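Local coordinates for uncharacterized protein (Desulfovibrio piger ATCC 29098, PDB 4Z48) that is of unknown function but belongs to the LolA-like family, some of whose members carry lipoproteins to the outer membrane, and may bind a lipid or lipoprotein, at residues Y50-G55 against A237-S242; Y78-Y83 against D90-Y95. All blocks are in the same frame, centred on the assembly; numbering follows the deposited sequence.

Contact 1: residues Y50-G55 against A237-S242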
loop_
_atom_site.group_PDB
_atom_site.type_symbol
_atom_site.label_atom_id
_atom_site.label_comp_id
_atom_site.label_asym_id
_atom_site.label_seq_id
_atom_site.Cartn_x
_atom_site.Cartn_y
_atom_site.Cartn_z
ATOM N N TYR A 50 -11.302 4.402 4.266
ATOM C CA TYR A 50 -11.278 5.579 5.158
ATOM C C TYR A 50 -9.909 5.617 5.833
ATOM O O TYR A 50 -9.437 4.570 6.257
ATOM C CB TYR A 50 -12.396 5.476 6.220
ATOM C CG TYR A 50 -13.782 5.300 5.649
ATOM C CD1 TYR A 50 -14.269 4.033 5.323
ATOM C CD2 TYR A 50 -14.622 6.393 5.458
ATOM C CE1 TYR A 50 -15.536 3.869 4.771
ATOM C CE2 TYR A 50 -15.917 6.232 4.966
ATOM C CZ TYR A 50 -16.372 4.967 4.625
ATOM O OH TYR A 50 -17.644 4.806 4.119
ATOM N N SER A 51 -9.234 6.782 5.884
ATOM C CA SER A 51 -7.922 6.848 6.546
ATOM C C SER A 51 -7.820 8.115 7.333
ATOM O O SER A 51 -8.435 9.104 6.947
ATOM C CB SER A 51 -6.768 6.766 5.545
ATOM O OG SER A 51 -7.011 5.799 4.539
ATOM N N LYS A 52 -7.070 8.093 8.437
ATOM C CA LYS A 52 -6.877 9.255 9.270
ATOM C C LYS A 52 -5.576 9.115 10.042
ATOM O O LYS A 52 -5.260 8.021 10.517
ATOM C CB LYS A 52 -8.079 9.453 10.216
ATOM C CG LYS A 52 -8.056 10.771 10.989
ATOM C CD LYS A 52 -9.254 10.898 11.904
ATOM C CE LYS A 52 -9.170 12.180 12.678
ATOM N NZ LYS A 52 -10.401 12.413 13.474
ATOM N N HIS A 53 -4.808 10.221 10.131
ATOM C CA HIS A 53 -3.548 10.275 10.868
ATOM C C HIS A 53 -3.823 10.338 12.349
ATOM O O HIS A 53 -4.869 10.854 12.777
ATOM C CB HIS A 53 -2.674 11.454 10.393
ATOM C CG HIS A 53 -2.005 11.150 9.093
ATOM N ND1 HIS A 53 -2.684 11.239 7.897
ATOM C CD2 HIS A 53 -0.789 10.607 8.857
ATOM C CE1 HIS A 53 -1.833 10.838 6.964
ATOM N NE2 HIS A 53 -0.694 10.417 7.496
ATOM N N PHE A 54 -2.945 9.679 13.121
ATOM C CA PHE A 54 -3.006 9.546 14.582
ATOM C C PHE A 54 -1.599 9.626 15.169
ATOM O O PHE A 54 -0.624 9.558 14.427
ATOM C CB PHE A 54 -3.666 8.197 14.981
ATOM C CG PHE A 54 -5.175 8.148 14.889
ATOM C CD1 PHE A 54 -5.806 7.794 13.701
ATOM C CD2 PHE A 54 -5.966 8.417 16.001
ATOM C CE1 PHE A 54 -7.200 7.727 13.619
ATOM C CE2 PHE A 54 -7.361 8.355 15.918
ATOM C CZ PHE A 54 -7.967 7.999 14.731
ATOM N N GLY A 55 -1.510 9.725 16.488
ATOM C CA GLY A 55 -0.236 9.751 17.196
ATOM C C GLY A 55 0.232 11.118 17.647
ATOM O O GLY A 55 -0.309 12.146 17.225
ATOM N N ALA A 237 -14.361 7.314 15.189
ATOM C CA ALA A 237 -15.273 6.171 15.296
ATOM C C ALA A 237 -15.044 5.112 14.208
ATOM O O ALA A 237 -15.231 3.913 14.466
ATOM C CB ALA A 237 -16.716 6.656 15.235
ATOM N N TYR A 238 -14.665 5.549 12.985
ATOM C CA TYR A 238 -14.381 4.643 11.868
ATOM C C TYR A 238 -13.184 3.751 12.159
ATOM O O TYR A 238 -13.035 2.715 11.525
ATOM C CB TYR A 238 -14.040 5.448 10.603
ATOM C CG TYR A 238 -15.192 6.080 9.862
ATOM C CD1 TYR A 238 -15.998 5.326 9.011
ATOM C CD2 TYR A 238 -15.394 7.456 9.898
ATOM C CE1 TYR A 238 -17.036 5.912 8.291
ATOM C CE2 TYR A 238 -16.413 8.059 9.162
ATOM C CZ TYR A 238 -17.231 7.283 8.356
ATOM O OH TYR A 238 -18.244 7.875 7.636
ATOM N N PHE A 239 -12.294 4.192 13.065
ATOM C CA PHE A 239 -11.028 3.512 13.327
ATOM C C PHE A 239 -10.978 2.806 14.685
ATOM O O PHE A 239 -9.913 2.333 15.094
ATOM C CB PHE A 239 -9.858 4.522 13.161
ATOM C CG PHE A 239 -10.068 5.370 11.923
ATOM C CD1 PHE A 239 -9.833 4.847 10.652
ATOM C CD2 PHE A 239 -10.569 6.662 12.023
ATOM C CE1 PHE A 239 -10.061 5.614 9.507
ATOM C CE2 PHE A 239 -10.835 7.413 10.877
ATOM C CZ PHE A 239 -10.573 6.887 9.627
ATOM N N GLU A 240 -12.125 2.690 15.362
ATOM C CA GLU A 240 -12.192 1.975 16.636
ATOM C C GLU A 240 -12.478 0.516 16.358
ATOM O O GLU A 240 -13.190 0.193 15.390
ATOM C CB GLU A 240 -13.256 2.572 17.558
ATOM C CG GLU A 240 -12.791 3.823 18.281
ATOM C CD GLU A 240 -13.904 4.690 18.842
ATOM O OE1 GLU A 240 -14.980 4.146 19.186
ATOM O OE2 GLU A 240 -13.693 5.919 18.944
ATOM N N HIS A 241 -11.963 -0.368 17.226
ATOM C CA HIS A 241 -12.156 -1.815 17.097
ATOM C C HIS A 241 -13.648 -2.170 16.980
ATOM O O HIS A 241 -13.976 -3.120 16.265
ATOM C CB HIS A 241 -11.478 -2.574 18.251
ATOM C CG HIS A 241 -11.162 -3.990 17.897
ATOM N ND1 HIS A 241 -11.899 -5.038 18.417
ATOM C CD2 HIS A 241 -10.235 -4.482 17.044
ATOM C CE1 HIS A 241 -11.388 -6.138 17.884
ATOM N NE2 HIS A 241 -10.388 -5.854 17.045
ATOM N N SER A 242 -14.540 -1.317 17.566
ATOM C CA SER A 242 -16.013 -1.395 17.530
ATOM C C SER A 242 -16.603 -1.191 16.125
ATOM O O SER A 242 -17.700 -1.679 15.872
ATOM C CB SER A 242 -16.631 -0.368 18.478
ATOM O OG SER A 242 -16.342 0.972 18.110
#

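Contact 2: residues Y78-Y83 against D90-Y95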
loop_
_atom_site.group_PDB
_atom_site.type_symbol
_atom_site.label_atom_id
_atom_site.label_comp_id
_atom_site.label_asym_id
_atom_site.label_seq_id
_atom_site.Cartn_x
_atom_site.Cartn_y
_atom_site.Cartn_z
ATOM N N TYR A 78 -11.623 -4.457 6.962
ATOM C CA TYR A 78 -10.242 -4.495 7.459
ATOM C C TYR A 78 -9.963 -3.249 8.251
ATOM O O TYR A 78 -10.205 -2.155 7.752
ATOM C CB TYR A 78 -9.217 -4.615 6.337
ATOM C CG TYR A 78 -9.169 -5.975 5.708
ATOM C CD1 TYR A 78 -10.132 -6.371 4.776
ATOM C CD2 TYR A 78 -8.125 -6.859 5.992
ATOM C CE1 TYR A 78 -10.076 -7.623 4.170
ATOM C CE2 TYR A 78 -8.063 -8.112 5.392
ATOM C CZ TYR A 78 -9.019 -8.475 4.457
ATOM O OH TYR A 78 -8.949 -9.707 3.855
ATOM N N LEU A 79 -9.470 -3.411 9.494
ATOM C CA LEU A 79 -9.072 -2.297 10.352
ATOM C C LEU A 79 -7.536 -2.334 10.466
ATOM O O LEU A 79 -6.984 -3.367 10.814
ATOM C CB LEU A 79 -9.753 -2.362 11.733
ATOM C CG LEU A 79 -9.405 -1.249 12.749
ATOM C CD1 LEU A 79 -9.672 0.140 12.190
ATOM C CD2 LEU A 79 -10.199 -1.425 14.026
ATOM N N VAL A 80 -6.849 -1.247 10.087
ATOM C CA VAL A 80 -5.389 -1.231 10.135
ATOM C C VAL A 80 -4.933 -0.073 11.007
ATOM O O VAL A 80 -5.386 1.055 10.806
ATOM C CB VAL A 80 -4.723 -1.145 8.727
ATOM C CG1 VAL A 80 -3.202 -1.279 8.834
ATOM C CG2 VAL A 80 -5.317 -2.145 7.727
ATOM N N TRP A 81 -4.086 -0.369 12.000
ATOM C CA TRP A 81 -3.424 0.603 12.877
ATOM C C TRP A 81 -1.939 0.512 12.558
ATOM O O TRP A 81 -1.253 -0.423 12.994
ATOM C CB TRP A 81 -3.711 0.323 14.354
ATOM C CG TRP A 81 -5.124 0.526 14.800
ATOM C CD1 TRP A 81 -6.182 0.967 14.055
ATOM C CD2 TRP A 81 -5.642 0.246 16.109
ATOM N NE1 TRP A 81 -7.323 0.993 14.824
ATOM C CE2 TRP A 81 -7.019 0.561 16.090
ATOM C CE3 TRP A 81 -5.059 -0.204 17.315
ATOM C CZ2 TRP A 81 -7.832 0.426 17.216
ATOM C CZ3 TRP A 81 -5.864 -0.349 18.432
ATOM C CH2 TRP A 81 -7.236 -0.036 18.377
ATOM N N SER A 82 -1.489 1.408 11.682
ATOM C CA SER A 82 -0.132 1.451 11.151
ATOM C C SER A 82 0.659 2.517 11.904
ATOM O O SER A 82 0.228 3.665 11.990
ATOM C CB SER A 82 -0.167 1.689 9.640
ATOM O OG SER A 82 1.085 1.491 9.009
ATOM N N TYR A 83 1.762 2.103 12.549
ATOM C CA TYR A 83 2.565 2.975 13.414
ATOM C C TYR A 83 3.899 3.415 12.816
ATOM O O TYR A 83 4.612 2.626 12.193
ATOM C CB TYR A 83 2.864 2.269 14.747
ATOM C CG TYR A 83 1.645 1.695 15.433
ATOM C CD1 TYR A 83 0.708 2.527 16.048
ATOM C CD2 TYR A 83 1.406 0.325 15.435
ATOM C CE1 TYR A 83 -0.438 2.009 16.639
ATOM C CE2 TYR A 83 0.248 -0.205 16.005
ATOM C CZ TYR A 83 -0.658 0.637 16.625
ATOM O OH TYR A 83 -1.757 0.110 17.242
ATOM N N ASP A 90 2.541 -3.176 13.225
ATOM C CA ASP A 90 1.241 -2.675 12.789
ATOM C C ASP A 90 0.180 -3.678 13.157
ATOM O O ASP A 90 0.403 -4.891 13.026
ATOM C CB ASP A 90 1.210 -2.437 11.274
ATOM C CG ASP A 90 1.976 -1.233 10.749
ATOM O OD1 ASP A 90 2.595 -0.497 11.574
ATOM O OD2 ASP A 90 1.936 -1.004 9.523
ATOM N N ASP A 91 -0.942 -3.180 13.669
ATOM C CA ASP A 91 -2.103 -3.960 14.047
ATOM C C ASP A 91 -3.082 -4.059 12.874
ATOM O O ASP A 91 -3.367 -3.087 12.164
ATOM C CB ASP A 91 -2.794 -3.341 15.281
ATOM C CG ASP A 91 -2.045 -3.504 16.585
ATOM O OD1 ASP A 91 -1.576 -4.619 16.859
ATOM O OD2 ASP A 91 -1.955 -2.516 17.344
HETATM N N MSE A 92 -3.607 -5.233 12.679
HETATM C CA MSE A 92 -4.554 -5.448 11.607
HETATM C C MSE A 92 -5.577 -6.499 12.023
HETATM O O MSE A 92 -5.236 -7.517 12.658
HETATM C CB MSE A 92 -3.829 -5.878 10.328
HETATM C CG MSE A 92 -4.744 -6.122 9.148
HETATM SE SE MSE A 92 -3.745 -6.581 7.548
HETATM C CE MSE A 92 -2.795 -5.026 7.328
ATOM N N TRP A 93 -6.816 -6.227 11.668
ATOM C CA TRP A 93 -7.940 -7.123 11.902
ATOM C C TRP A 93 -8.876 -7.173 10.693
ATOM O O TRP A 93 -9.015 -6.200 9.947
ATOM C CB TRP A 93 -8.747 -6.676 13.115
ATOM C CG TRP A 93 -7.992 -6.608 14.409
ATOM C CD1 TRP A 93 -7.924 -7.573 15.368
ATOM C CD2 TRP A 93 -7.342 -5.454 14.950
ATOM N NE1 TRP A 93 -7.244 -7.102 16.468
ATOM C CE2 TRP A 93 -6.888 -5.799 16.246
ATOM C CE3 TRP A 93 -7.106 -4.152 14.469
ATOM C CZ2 TRP A 93 -6.224 -4.886 17.071
ATOM C CZ3 TRP A 93 -6.455 -3.250 15.287
ATOM C CH2 TRP A 93 -6.006 -3.620 16.566
ATOM N N VAL A 94 -9.535 -8.302 10.528
ATOM C CA VAL A 94 -10.536 -8.475 9.470
ATOM C C VAL A 94 -11.828 -8.973 10.104
ATOM O O VAL A 94 -11.775 -9.901 10.915
ATOM C CB VAL A 94 -10.069 -9.422 8.303
ATOM C CG1 VAL A 94 -9.660 -10.814 8.804
ATOM C CG2 VAL A 94 -11.134 -9.531 7.197
ATOM N N TYR A 95 -12.975 -8.335 9.756
ATOM C CA TYR A 95 -14.321 -8.819 10.069
ATOM C C TYR A 95 -14.795 -9.623 8.838
ATOM O O TYR A 95 -14.831 -9.078 7.730
ATOM C CB TYR A 95 -15.288 -7.680 10.425
ATOM C CG TYR A 95 -16.713 -8.165 10.543
ATOM C CD1 TYR A 95 -17.184 -8.724 11.729
ATOM C CD2 TYR A 95 -17.574 -8.136 9.446
ATOM C CE1 TYR A 95 -18.473 -9.247 11.821
ATOM C CE2 TYR A 95 -18.870 -8.642 9.532
ATOM C CZ TYR A 95 -19.321 -9.176 10.729
ATOM O OH TYR A 95 -20.596 -9.667 10.821
#

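Contact 1: residues Y50-G55 against A237-S242
The Tyr50 ring carries the Tyr238 ring over one face in an offset stack, the centroids 4.4 Å apart and the planes 19° from parallel. Each ring lies over the rim of the other rather than its centre, and the closest pair is Tyr50 CE2 with Tyr238 CE1 at 3.5 Å. The Phe239 ring has the CB of its own neighbour Tyr238 over the centre of one face, while Tyr50 O reaches its edge, 3.5 Å from Phe239 CE1. Phe54 turns an edge to Phe239 in an offset edge-to-face pair with planes at 72°, its CE1 lying 3.9 Å from Phe239 CD2. Lys52 meets the same ring obliquely: its CB rests 3.5 Å from Phe239 CE2. With CG anti to the backbone N (chi1 -171°) and the chain extended beyond it, Lys52 crosses Phe239 at about a right angle and takes its ammonium past the ring to a salt bridge with Asp236 and a hydrogen bond to Leu234 O. Tyr50, Lys52 and Phe54, alternate residues of the strand, thus face the loop together, and Phe239, which is buried, lies among them. No hydrogen bond links 50-55 to 237-242, so the two are joined by apolar and aromatic contact. Strand 41-54 pairs with strand 60-69, whose Tyr62 stacks on Phe54 and also touches Phe239. The arrangement is a C-terminal loop packed through an aromatic cluster against the neighbouring antiparallel strands 41-54 and 60-69, consistent with the LolA-like fold the family suggests.

Contact 2: residues Y78-Y83 against D90-Y95
Two antiparallel strands of a beta hairpin run side by side here, joined by four backbone hydrogen bonds at the pairs Leu79-Trp93 and Trp81-Asp91. On the face with Trp81, both tryptophans have CG anti to the carbonyl carbon, and chi2 of -95° in Trp93 brings the edge of its six-membered ring to the face of Trp81. The planes stand 78° apart, with Trp93 CH2 3.6 Å from Trp81 CE3. On the other face Val94 places CG2 anti to its backbone N and CG1 in the crowded position, so that CG2 makes a CH-pi contact 3.7 Å from the Tyr78 ring centroid. Beside them the bent end of selenomethionine Met92 (chi3 -63°) sets CE 3.8 Å from Val80 CG2. At the turn end Asp90, Asp91 and Tyr83 hold CG anti to the carbonyl carbon, Ser82 OG anti to its N. Asp90 is gripped twice from above its carboxylate plane: Ser82 OG donates to OD2 at 2.7 Å and Tyr83 N to OD1 at 2.9 Å. Tyr83 OH donates to the anti lone pair of Asp91 OD2 at 2.6 Å, its ring perpendicular to the carboxylate. Asp91 OD1 forms a salt bridge with Arg104, so that, like Asp90, it has a donor at each oxygen; this probably favours both ionised forms.

Contact 1 and contact 2 lie on the same side of the chain's centre, their own centres about 10 Å apart, and they touch directly. Phe239 O of contact 1 accepts a probable hydrogen bond from Trp81 NE1 of contact 2 at 2.9 Å, so the residue that fills the aromatic cluster with its ring also ties its backbone to the hairpin. Further along the loop, the His241 ring meets Trp93 edge-to-face, and His241 CA packs 3.7 Å from Leu79 CD2. Strand 60-69 runs between strands 41-54 and 77-82, and its Tyr62, already stacked on Phe54, also stacks on Trp81. Segment 237-242 therefore spans the three neighbouring strands and reaches a fourth, 91-96.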